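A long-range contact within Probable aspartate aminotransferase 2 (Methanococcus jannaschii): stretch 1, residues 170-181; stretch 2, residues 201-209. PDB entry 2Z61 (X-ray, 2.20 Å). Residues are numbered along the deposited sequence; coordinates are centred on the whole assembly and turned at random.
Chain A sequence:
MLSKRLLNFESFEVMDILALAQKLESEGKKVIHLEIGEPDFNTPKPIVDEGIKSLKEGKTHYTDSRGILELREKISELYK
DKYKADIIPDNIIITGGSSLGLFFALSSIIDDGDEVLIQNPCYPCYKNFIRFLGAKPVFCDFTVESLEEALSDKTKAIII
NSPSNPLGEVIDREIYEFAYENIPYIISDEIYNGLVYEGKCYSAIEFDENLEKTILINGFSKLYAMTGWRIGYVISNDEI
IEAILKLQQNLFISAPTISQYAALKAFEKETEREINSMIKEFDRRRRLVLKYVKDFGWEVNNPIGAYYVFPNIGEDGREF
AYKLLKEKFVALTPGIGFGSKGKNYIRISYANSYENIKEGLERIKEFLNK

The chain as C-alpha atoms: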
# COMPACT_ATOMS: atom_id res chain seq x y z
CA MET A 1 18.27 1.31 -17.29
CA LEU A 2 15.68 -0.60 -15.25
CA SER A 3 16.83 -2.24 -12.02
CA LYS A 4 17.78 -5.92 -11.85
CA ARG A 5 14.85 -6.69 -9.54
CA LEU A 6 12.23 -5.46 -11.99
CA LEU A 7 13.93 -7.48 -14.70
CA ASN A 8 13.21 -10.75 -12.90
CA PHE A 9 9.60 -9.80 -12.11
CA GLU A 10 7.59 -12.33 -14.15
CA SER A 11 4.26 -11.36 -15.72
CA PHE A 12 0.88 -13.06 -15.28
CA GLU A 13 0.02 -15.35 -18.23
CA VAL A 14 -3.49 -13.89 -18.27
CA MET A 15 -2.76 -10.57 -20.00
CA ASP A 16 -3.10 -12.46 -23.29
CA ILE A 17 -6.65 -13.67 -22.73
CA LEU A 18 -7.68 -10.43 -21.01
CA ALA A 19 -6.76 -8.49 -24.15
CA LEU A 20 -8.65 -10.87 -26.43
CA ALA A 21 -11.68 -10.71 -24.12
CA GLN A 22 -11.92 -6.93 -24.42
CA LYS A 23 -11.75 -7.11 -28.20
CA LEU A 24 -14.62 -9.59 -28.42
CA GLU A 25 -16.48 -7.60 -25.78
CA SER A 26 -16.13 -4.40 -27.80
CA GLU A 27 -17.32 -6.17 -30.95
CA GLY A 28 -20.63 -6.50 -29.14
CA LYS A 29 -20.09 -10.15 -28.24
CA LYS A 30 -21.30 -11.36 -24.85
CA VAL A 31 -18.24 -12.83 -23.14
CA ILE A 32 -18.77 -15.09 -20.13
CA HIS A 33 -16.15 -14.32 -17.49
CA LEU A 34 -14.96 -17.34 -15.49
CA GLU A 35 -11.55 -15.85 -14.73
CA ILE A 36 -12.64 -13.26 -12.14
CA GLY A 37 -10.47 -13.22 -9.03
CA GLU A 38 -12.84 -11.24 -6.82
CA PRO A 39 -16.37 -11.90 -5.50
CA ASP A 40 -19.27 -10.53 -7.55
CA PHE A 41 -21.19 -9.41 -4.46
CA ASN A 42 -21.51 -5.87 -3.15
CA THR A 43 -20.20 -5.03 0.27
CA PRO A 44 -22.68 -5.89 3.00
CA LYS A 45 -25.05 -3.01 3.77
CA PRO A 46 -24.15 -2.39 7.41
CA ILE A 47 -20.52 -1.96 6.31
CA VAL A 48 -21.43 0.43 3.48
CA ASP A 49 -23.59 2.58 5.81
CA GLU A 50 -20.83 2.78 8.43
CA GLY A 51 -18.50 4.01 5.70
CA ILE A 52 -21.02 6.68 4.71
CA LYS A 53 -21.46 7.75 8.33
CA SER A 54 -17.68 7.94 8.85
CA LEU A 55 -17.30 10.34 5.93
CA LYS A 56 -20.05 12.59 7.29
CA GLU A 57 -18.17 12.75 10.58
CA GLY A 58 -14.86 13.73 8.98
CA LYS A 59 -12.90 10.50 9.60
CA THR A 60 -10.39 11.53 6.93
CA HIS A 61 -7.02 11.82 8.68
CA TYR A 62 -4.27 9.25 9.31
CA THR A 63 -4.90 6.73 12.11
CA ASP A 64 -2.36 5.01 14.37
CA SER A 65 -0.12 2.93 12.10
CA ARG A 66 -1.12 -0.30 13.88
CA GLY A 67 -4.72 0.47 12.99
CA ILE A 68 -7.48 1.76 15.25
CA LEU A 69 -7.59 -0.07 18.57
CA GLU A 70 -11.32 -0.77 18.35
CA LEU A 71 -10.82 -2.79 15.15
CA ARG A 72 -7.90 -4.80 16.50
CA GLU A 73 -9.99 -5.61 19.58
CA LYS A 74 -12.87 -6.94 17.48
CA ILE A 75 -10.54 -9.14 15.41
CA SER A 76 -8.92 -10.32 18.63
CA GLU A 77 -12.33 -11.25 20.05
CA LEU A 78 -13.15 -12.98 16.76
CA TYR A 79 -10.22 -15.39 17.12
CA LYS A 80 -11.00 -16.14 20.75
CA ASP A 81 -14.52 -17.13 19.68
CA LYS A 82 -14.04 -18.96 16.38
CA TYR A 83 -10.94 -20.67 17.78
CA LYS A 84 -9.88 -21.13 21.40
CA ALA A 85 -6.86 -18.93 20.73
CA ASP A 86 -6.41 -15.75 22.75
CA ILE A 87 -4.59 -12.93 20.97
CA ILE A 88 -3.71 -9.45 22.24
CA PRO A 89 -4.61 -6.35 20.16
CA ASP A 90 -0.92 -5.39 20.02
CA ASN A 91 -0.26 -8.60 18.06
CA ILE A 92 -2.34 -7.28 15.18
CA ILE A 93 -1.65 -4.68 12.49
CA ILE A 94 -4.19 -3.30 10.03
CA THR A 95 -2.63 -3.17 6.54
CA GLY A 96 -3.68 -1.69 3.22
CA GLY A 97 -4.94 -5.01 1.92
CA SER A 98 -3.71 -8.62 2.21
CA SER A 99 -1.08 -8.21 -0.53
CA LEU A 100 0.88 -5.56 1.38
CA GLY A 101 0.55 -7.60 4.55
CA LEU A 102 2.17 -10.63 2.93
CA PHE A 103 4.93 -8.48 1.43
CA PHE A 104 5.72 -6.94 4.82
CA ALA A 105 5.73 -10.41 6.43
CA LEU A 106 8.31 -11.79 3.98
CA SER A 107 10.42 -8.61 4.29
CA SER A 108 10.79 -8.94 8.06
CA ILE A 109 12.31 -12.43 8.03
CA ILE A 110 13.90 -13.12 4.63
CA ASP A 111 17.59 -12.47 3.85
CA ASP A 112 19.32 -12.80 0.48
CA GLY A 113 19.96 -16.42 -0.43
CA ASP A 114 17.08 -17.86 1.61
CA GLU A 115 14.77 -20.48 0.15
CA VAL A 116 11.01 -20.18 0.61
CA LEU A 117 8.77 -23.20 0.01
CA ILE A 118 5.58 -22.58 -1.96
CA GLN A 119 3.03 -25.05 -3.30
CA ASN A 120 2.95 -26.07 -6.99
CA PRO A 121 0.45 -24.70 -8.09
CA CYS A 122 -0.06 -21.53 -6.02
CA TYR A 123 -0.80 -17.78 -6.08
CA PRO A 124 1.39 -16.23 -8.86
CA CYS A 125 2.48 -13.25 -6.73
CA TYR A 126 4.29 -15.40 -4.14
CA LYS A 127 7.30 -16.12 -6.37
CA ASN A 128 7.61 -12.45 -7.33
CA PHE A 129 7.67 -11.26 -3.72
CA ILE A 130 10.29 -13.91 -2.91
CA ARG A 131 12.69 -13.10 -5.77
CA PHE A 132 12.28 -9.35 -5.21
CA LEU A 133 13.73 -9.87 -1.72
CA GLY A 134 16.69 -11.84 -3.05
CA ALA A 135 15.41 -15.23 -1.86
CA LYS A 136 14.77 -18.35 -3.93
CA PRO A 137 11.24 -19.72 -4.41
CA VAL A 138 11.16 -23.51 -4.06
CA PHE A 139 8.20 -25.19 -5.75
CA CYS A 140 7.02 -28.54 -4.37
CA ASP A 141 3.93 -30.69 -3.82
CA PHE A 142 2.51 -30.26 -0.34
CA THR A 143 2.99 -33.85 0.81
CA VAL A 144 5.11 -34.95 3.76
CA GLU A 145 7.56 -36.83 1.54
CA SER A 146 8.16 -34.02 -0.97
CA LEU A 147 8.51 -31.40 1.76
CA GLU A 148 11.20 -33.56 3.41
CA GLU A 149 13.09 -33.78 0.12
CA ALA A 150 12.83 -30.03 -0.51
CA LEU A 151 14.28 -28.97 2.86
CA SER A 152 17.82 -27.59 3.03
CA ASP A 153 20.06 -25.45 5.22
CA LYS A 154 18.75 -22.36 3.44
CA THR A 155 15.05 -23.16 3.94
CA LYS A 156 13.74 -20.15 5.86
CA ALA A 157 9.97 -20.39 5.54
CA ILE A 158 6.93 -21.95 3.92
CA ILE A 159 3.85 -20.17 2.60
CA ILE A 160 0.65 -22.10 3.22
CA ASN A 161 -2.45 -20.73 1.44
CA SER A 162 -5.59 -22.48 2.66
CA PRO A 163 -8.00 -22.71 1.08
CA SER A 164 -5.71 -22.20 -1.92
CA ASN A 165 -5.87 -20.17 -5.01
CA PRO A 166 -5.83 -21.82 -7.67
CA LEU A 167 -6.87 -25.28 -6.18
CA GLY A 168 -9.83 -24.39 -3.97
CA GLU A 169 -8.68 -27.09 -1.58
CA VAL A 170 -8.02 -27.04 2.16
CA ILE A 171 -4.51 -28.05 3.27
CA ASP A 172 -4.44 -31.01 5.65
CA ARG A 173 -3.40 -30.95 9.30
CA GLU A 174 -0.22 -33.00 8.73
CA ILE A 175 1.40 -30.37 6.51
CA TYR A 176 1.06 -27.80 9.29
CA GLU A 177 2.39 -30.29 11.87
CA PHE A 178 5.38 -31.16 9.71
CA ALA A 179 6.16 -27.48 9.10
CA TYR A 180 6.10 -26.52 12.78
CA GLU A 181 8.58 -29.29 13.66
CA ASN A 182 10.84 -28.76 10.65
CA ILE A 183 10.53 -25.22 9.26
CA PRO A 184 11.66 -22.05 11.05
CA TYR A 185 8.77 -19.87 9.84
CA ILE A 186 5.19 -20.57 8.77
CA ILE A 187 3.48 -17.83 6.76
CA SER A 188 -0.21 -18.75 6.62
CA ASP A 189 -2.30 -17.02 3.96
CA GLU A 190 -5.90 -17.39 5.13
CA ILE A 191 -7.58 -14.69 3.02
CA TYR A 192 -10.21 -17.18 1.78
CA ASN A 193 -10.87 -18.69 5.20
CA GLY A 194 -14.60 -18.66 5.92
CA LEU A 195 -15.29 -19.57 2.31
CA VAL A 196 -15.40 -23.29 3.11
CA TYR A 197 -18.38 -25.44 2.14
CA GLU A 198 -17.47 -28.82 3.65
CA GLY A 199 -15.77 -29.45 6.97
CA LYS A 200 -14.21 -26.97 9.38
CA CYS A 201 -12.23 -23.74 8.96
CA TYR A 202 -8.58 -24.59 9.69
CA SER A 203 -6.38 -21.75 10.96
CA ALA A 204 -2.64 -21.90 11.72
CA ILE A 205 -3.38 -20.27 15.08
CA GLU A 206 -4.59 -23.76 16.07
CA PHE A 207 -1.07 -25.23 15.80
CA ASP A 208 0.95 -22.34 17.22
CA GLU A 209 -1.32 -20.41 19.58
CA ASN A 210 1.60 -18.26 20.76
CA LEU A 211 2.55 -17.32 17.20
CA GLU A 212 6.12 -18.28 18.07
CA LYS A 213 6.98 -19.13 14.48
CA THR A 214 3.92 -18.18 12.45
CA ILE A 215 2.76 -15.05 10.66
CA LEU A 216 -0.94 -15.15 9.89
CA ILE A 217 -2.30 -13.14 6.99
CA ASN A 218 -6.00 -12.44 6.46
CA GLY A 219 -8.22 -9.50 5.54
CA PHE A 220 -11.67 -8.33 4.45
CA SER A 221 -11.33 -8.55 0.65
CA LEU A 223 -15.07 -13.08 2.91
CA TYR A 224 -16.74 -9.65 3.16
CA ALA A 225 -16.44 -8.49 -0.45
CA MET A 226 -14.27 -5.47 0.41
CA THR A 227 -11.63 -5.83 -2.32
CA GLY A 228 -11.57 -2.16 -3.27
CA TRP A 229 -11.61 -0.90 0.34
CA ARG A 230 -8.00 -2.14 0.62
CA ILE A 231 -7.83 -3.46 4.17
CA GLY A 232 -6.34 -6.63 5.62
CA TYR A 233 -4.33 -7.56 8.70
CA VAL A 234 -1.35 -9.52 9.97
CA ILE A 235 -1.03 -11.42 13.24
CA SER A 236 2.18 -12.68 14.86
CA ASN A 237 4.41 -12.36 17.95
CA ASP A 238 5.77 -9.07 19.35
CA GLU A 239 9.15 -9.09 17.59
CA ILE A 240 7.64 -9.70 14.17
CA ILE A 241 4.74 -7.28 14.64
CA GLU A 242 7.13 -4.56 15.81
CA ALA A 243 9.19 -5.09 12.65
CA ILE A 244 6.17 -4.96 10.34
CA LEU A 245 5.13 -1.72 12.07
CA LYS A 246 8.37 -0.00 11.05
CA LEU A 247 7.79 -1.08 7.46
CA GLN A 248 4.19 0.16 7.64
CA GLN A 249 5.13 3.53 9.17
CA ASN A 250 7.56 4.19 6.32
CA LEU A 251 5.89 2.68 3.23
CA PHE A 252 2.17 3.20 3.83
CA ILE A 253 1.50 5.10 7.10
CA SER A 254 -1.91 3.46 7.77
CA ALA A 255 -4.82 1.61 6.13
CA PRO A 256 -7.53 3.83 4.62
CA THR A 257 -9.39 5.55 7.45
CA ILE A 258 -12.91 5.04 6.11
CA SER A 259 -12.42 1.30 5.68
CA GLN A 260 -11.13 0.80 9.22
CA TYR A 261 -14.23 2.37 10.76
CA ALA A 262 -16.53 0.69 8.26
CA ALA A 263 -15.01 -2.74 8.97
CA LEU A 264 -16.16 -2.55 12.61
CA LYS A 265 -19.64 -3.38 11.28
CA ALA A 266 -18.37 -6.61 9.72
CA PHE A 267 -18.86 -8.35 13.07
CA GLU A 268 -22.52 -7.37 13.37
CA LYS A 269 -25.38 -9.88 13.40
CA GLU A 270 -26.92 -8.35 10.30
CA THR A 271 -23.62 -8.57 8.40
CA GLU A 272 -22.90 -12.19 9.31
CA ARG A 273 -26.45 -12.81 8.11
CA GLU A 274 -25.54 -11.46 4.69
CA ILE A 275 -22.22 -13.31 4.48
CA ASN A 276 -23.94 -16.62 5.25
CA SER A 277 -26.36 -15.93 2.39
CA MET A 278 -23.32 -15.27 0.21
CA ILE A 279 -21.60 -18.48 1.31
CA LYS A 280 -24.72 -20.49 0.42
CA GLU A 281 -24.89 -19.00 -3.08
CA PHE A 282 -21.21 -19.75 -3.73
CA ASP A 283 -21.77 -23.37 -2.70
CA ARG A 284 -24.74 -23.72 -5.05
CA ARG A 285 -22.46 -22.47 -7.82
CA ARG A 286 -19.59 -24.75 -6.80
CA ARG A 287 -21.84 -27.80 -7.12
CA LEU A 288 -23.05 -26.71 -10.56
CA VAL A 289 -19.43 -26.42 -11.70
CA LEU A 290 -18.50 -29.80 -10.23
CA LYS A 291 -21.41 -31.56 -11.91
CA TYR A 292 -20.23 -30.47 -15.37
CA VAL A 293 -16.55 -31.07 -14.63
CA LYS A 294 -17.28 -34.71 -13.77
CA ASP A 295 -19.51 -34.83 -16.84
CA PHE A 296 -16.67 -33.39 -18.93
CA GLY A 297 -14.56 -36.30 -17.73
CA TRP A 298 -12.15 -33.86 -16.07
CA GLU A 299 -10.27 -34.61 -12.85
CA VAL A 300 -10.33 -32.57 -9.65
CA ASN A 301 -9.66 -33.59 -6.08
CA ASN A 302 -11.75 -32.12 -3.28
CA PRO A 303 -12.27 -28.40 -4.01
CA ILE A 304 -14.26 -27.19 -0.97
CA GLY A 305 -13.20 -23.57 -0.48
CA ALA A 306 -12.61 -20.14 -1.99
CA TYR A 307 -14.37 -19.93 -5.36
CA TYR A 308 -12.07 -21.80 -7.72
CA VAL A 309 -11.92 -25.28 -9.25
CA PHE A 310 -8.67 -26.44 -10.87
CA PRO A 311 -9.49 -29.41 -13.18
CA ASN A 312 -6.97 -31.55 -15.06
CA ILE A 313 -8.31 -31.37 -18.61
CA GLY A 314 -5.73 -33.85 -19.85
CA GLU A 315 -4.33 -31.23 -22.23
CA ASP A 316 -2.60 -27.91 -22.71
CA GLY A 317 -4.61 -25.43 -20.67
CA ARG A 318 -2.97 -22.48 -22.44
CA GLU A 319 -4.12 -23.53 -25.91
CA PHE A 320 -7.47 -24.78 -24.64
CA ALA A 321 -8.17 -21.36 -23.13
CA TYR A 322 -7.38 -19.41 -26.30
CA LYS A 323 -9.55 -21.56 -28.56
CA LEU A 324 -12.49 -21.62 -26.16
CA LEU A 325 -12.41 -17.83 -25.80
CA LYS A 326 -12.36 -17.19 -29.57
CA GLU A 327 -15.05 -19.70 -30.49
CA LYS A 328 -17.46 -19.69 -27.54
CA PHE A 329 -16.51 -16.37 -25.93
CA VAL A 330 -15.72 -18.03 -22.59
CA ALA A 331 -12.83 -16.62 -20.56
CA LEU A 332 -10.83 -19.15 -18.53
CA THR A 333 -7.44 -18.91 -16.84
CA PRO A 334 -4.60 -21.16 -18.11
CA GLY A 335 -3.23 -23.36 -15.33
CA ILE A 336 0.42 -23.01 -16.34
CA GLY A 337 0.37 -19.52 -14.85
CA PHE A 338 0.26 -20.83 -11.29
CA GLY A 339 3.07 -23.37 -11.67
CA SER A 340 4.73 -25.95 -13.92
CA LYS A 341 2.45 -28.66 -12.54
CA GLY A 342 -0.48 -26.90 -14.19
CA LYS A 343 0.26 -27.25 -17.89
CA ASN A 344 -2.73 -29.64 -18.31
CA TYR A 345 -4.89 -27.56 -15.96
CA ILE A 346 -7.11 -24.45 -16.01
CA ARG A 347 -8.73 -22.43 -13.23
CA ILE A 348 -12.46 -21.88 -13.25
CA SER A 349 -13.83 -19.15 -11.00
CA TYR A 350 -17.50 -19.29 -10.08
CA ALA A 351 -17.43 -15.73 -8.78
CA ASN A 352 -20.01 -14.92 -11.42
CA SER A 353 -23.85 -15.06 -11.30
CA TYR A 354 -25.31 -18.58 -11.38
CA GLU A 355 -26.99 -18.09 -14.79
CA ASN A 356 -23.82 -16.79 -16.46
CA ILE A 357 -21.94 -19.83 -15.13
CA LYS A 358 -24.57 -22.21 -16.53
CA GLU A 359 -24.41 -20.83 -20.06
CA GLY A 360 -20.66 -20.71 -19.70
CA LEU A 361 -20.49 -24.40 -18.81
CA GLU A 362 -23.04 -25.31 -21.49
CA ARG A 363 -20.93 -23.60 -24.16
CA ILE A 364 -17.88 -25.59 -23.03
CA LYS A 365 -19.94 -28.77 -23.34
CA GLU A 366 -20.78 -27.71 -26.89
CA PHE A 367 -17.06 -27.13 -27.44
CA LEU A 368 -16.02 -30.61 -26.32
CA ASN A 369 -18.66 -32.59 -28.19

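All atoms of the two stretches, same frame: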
# COMPACT_ATOMS: atom_id res chain seq x y z
N VAL A 170 -8.44 -27.38 0.81
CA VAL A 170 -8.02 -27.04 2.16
C VAL A 170 -6.79 -27.91 2.45
O VAL A 170 -6.81 -29.11 2.18
CB VAL A 170 -9.12 -27.38 3.20
CG1 VAL A 170 -8.59 -27.14 4.61
CG2 VAL A 170 -10.35 -26.53 2.96
N ILE A 171 -5.73 -27.30 2.97
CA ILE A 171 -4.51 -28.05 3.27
C ILE A 171 -4.73 -28.90 4.52
O ILE A 171 -5.33 -28.44 5.49
CB ILE A 171 -3.31 -27.10 3.52
CG1 ILE A 171 -3.00 -26.31 2.24
CG2 ILE A 171 -2.09 -27.89 3.95
CD1 ILE A 171 -2.79 -27.17 1.01
N ASP A 172 -4.25 -30.14 4.50
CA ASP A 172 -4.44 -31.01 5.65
C ASP A 172 -3.55 -30.71 6.85
O ASP A 172 -2.47 -30.14 6.73
CB ASP A 172 -4.26 -32.48 5.26
CG ASP A 172 -4.59 -33.42 6.40
OD1 ASP A 172 -3.83 -34.39 6.63
OD2 ASP A 172 -5.61 -33.18 7.10
N ARG A 173 -4.05 -31.12 8.01
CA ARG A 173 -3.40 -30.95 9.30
C ARG A 173 -1.93 -31.36 9.35
O ARG A 173 -1.11 -30.66 9.95
CB ARG A 173 -4.20 -31.74 10.35
CG ARG A 173 -3.51 -31.95 11.68
CD ARG A 173 -4.25 -32.98 12.54
NE ARG A 173 -5.19 -32.37 13.47
CZ ARG A 173 -4.85 -31.84 14.64
NH1 ARG A 173 -3.58 -31.84 15.03
NH2 ARG A 173 -5.78 -31.31 15.42
N GLU A 174 -1.59 -32.49 8.73
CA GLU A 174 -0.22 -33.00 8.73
C GLU A 174 0.82 -32.04 8.16
O GLU A 174 1.95 -31.98 8.65
CB GLU A 174 -0.15 -34.33 7.98
CG GLU A 174 -0.91 -35.45 8.66
CD GLU A 174 -0.81 -36.76 7.92
OE1 GLU A 174 -1.35 -37.77 8.42
OE2 GLU A 174 -0.18 -36.79 6.83
N ILE A 175 0.46 -31.31 7.11
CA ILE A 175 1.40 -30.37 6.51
C ILE A 175 1.78 -29.31 7.54
O ILE A 175 2.95 -28.95 7.66
CB ILE A 175 0.81 -29.68 5.26
CG1 ILE A 175 0.61 -30.70 4.13
CG2 ILE A 175 1.76 -28.61 4.77
CD1 ILE A 175 -0.38 -31.79 4.44
N TYR A 176 0.79 -28.80 8.27
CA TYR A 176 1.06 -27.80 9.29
C TYR A 176 1.96 -28.40 10.37
O TYR A 176 2.94 -27.78 10.78
CB TYR A 176 -0.23 -27.31 9.95
CG TYR A 176 -1.10 -26.45 9.05
CD1 TYR A 176 -2.09 -27.02 8.27
CD2 TYR A 176 -0.89 -25.07 8.97
CE1 TYR A 176 -2.87 -26.24 7.43
CE2 TYR A 176 -1.67 -24.29 8.12
CZ TYR A 176 -2.65 -24.88 7.36
OH TYR A 176 -3.41 -24.12 6.50
N GLU A 177 1.62 -29.60 10.83
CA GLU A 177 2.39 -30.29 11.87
C GLU A 177 3.83 -30.52 11.45
O GLU A 177 4.75 -30.31 12.23
CB GLU A 177 1.70 -31.62 12.20
CG GLU A 177 0.42 -31.44 13.02
CD GLU A 177 -0.57 -32.59 12.86
OE1 GLU A 177 -1.54 -32.64 13.64
OE2 GLU A 177 -0.37 -33.44 11.96
N PHE A 178 4.03 -30.94 10.21
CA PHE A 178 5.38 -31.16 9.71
C PHE A 178 6.15 -29.84 9.69
O PHE A 178 7.30 -29.78 10.15
CB PHE A 178 5.36 -31.73 8.29
CG PHE A 178 6.72 -32.03 7.74
CD1 PHE A 178 7.43 -33.15 8.15
CD2 PHE A 178 7.33 -31.15 6.85
CE1 PHE A 178 8.72 -33.40 7.69
CE2 PHE A 178 8.63 -31.39 6.39
CZ PHE A 178 9.32 -32.51 6.81
N ALA A 179 5.51 -28.79 9.18
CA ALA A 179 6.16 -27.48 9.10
C ALA A 179 6.60 -26.92 10.44
O ALA A 179 7.70 -26.37 10.56
CB ALA A 179 5.26 -26.49 8.38
N TYR A 180 5.75 -27.04 11.46
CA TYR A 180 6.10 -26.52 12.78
C TYR A 180 7.24 -27.26 13.47
O TYR A 180 7.87 -26.71 14.37
CB TYR A 180 4.87 -26.48 13.69
CG TYR A 180 3.96 -25.33 13.35
CD1 TYR A 180 2.80 -25.53 12.61
CD2 TYR A 180 4.30 -24.02 13.70
CE1 TYR A 180 1.99 -24.45 12.23
CE2 TYR A 180 3.51 -22.95 13.33
CZ TYR A 180 2.35 -23.17 12.60
OH TYR A 180 1.56 -22.11 12.23
N GLU A 181 7.49 -28.50 13.07
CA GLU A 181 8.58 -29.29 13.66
C GLU A 181 9.85 -29.08 12.85
O GLU A 181 10.96 -29.09 13.39
CB GLU A 181 8.24 -30.79 13.66
CG GLU A 181 7.29 -31.25 14.78
CD GLU A 181 7.89 -31.07 16.17
OE1 GLU A 181 7.12 -31.10 17.16
OE2 GLU A 181 9.13 -30.91 16.28
N CYS A 201 -13.22 -24.76 9.30
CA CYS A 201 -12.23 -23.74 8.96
C CYS A 201 -10.96 -24.03 9.76
O CYS A 201 -10.98 -24.03 10.99
CB CYS A 201 -12.75 -22.34 9.29
SG CYS A 201 -14.11 -21.76 8.24
N TYR A 202 -9.86 -24.28 9.06
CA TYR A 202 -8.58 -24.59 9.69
C TYR A 202 -7.62 -23.40 9.66
O TYR A 202 -7.18 -22.99 8.59
CB TYR A 202 -7.93 -25.78 8.98
CG TYR A 202 -7.78 -27.02 9.84
CD1 TYR A 202 -7.41 -28.24 9.27
CD2 TYR A 202 -8.00 -26.98 11.22
CE1 TYR A 202 -7.25 -29.38 10.04
CE2 TYR A 202 -7.85 -28.12 12.00
CZ TYR A 202 -7.48 -29.32 11.41
OH TYR A 202 -7.33 -30.45 12.18
N SER A 203 -7.30 -22.88 10.84
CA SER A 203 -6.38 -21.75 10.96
C SER A 203 -5.05 -22.21 11.57
O SER A 203 -5.02 -23.17 12.34
CB SER A 203 -7.01 -20.67 11.85
OG SER A 203 -6.09 -19.62 12.14
N ALA A 204 -3.96 -21.54 11.21
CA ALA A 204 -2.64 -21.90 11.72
C ALA A 204 -2.55 -21.61 13.20
O ALA A 204 -1.75 -22.23 13.91
CB ALA A 204 -1.54 -21.13 10.98
N ILE A 205 -3.36 -20.66 13.67
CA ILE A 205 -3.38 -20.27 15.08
C ILE A 205 -3.65 -21.51 15.95
O ILE A 205 -3.29 -21.55 17.11
CB ILE A 205 -4.48 -19.19 15.35
CG1 ILE A 205 -4.31 -18.59 16.75
CG2 ILE A 205 -5.87 -19.79 15.26
CD1 ILE A 205 -3.15 -17.63 16.88
N GLU A 206 -4.28 -22.52 15.35
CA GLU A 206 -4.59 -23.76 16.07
C GLU A 206 -3.37 -24.65 16.34
O GLU A 206 -3.42 -25.51 17.21
CB GLU A 206 -5.67 -24.54 15.31
CG GLU A 206 -7.01 -23.82 15.30
CD GLU A 206 -8.04 -24.47 14.39
OE1 GLU A 206 -7.77 -24.61 13.18
OE2 GLU A 206 -9.13 -24.84 14.88
N PHE A 207 -2.28 -24.43 15.62
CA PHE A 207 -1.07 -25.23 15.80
C PHE A 207 0.04 -24.48 16.55
O PHE A 207 0.95 -25.10 17.11
CB PHE A 207 -0.53 -25.69 14.45
CG PHE A 207 -1.54 -26.41 13.61
CD1 PHE A 207 -2.43 -25.71 12.80
CD2 PHE A 207 -1.63 -27.80 13.65
CE1 PHE A 207 -3.40 -26.38 12.06
CE2 PHE A 207 -2.59 -28.48 12.91
CZ PHE A 207 -3.48 -27.76 12.12
N ASP A 208 -0.05 -23.16 16.56
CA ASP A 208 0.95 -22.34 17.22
C ASP A 208 0.22 -21.15 17.83
O ASP A 208 0.32 -20.02 17.36
CB ASP A 208 2.00 -21.90 16.19
CG ASP A 208 3.01 -20.93 16.76
OD1 ASP A 208 3.33 -21.04 17.96
OD2 ASP A 208 3.51 -20.08 16.00
N GLU A 209 -0.53 -21.42 18.90
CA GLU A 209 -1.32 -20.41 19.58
C GLU A 209 -0.54 -19.23 20.14
O GLU A 209 -1.13 -18.20 20.48
CB GLU A 209 -2.14 -21.07 20.69
CG GLU A 209 -3.10 -22.12 20.17
CD GLU A 209 -3.88 -22.81 21.27
OE1 GLU A 209 -3.24 -23.33 22.21
OE2 GLU A 209 -5.13 -22.82 21.20

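Stretch 1 packs one side of a helix against a short loop that contains a 3-10 turn. The contact is mostly apolar and aromatic, and it buries 510 Å² counted over both sides.

Val-170 points its CA-to-CB bond toward stretch 2 but stays outside contact distance. Ile-171 takes part through its backbone: its O lies 4.3 Å from CD1 of Tyr-202. Its CA-to-CB bond points sideways.

Arg-173 makes the hydrogen bond that joins the stretches. Its NE donates to OH of Tyr-202 at 3.2 Å, but the N-H...acceptor angle is only 125°, so the bond is weak. Phe-207 lies over one face of the guanidinium. The aliphatic part of the arginine meets the edge of the Phe-207 ring, with Arg-173 CG 3.8 Å from Phe-207 CE2. Arg-173 also forms a salt bridge with Glu-177, four residues on, with Arg-173 NH1 2.6 Å from Glu-177 OE1. That carboxylate oxygen is crowded in the model, so its position is less sure.

Tyr-176 faces the loop. Its ring is nearly parallel to that of Phe-207, with planes at 5°, but the rings are slid apart and barely overlap. The slide places Tyr-176 CB almost on the normal of the Phe-207 ring, 3.7 Å from its centroid, as a CH-pi contact. Tyr-176 CE2 also packs 4.3 Å from Ala-204 CB. The Tyr-176 hydroxyl is buried without a polar partner.

Glu-177 adds a lighter contact, its CG 4.2 Å from Phe-207 CD2.

Tyr-180, one turn beyond Tyr-176, again points toward the loop. Its CE1 is 3.6 Å from Phe-207 CB, its CE2 is 3.4 Å from Asp-208 CB, and its OH is 3.5 Å from Ala-204 CB. Phe-207 thus touches Arg-173, Tyr-176, Glu-177 and Tyr-180, and has the largest covered area in the contact.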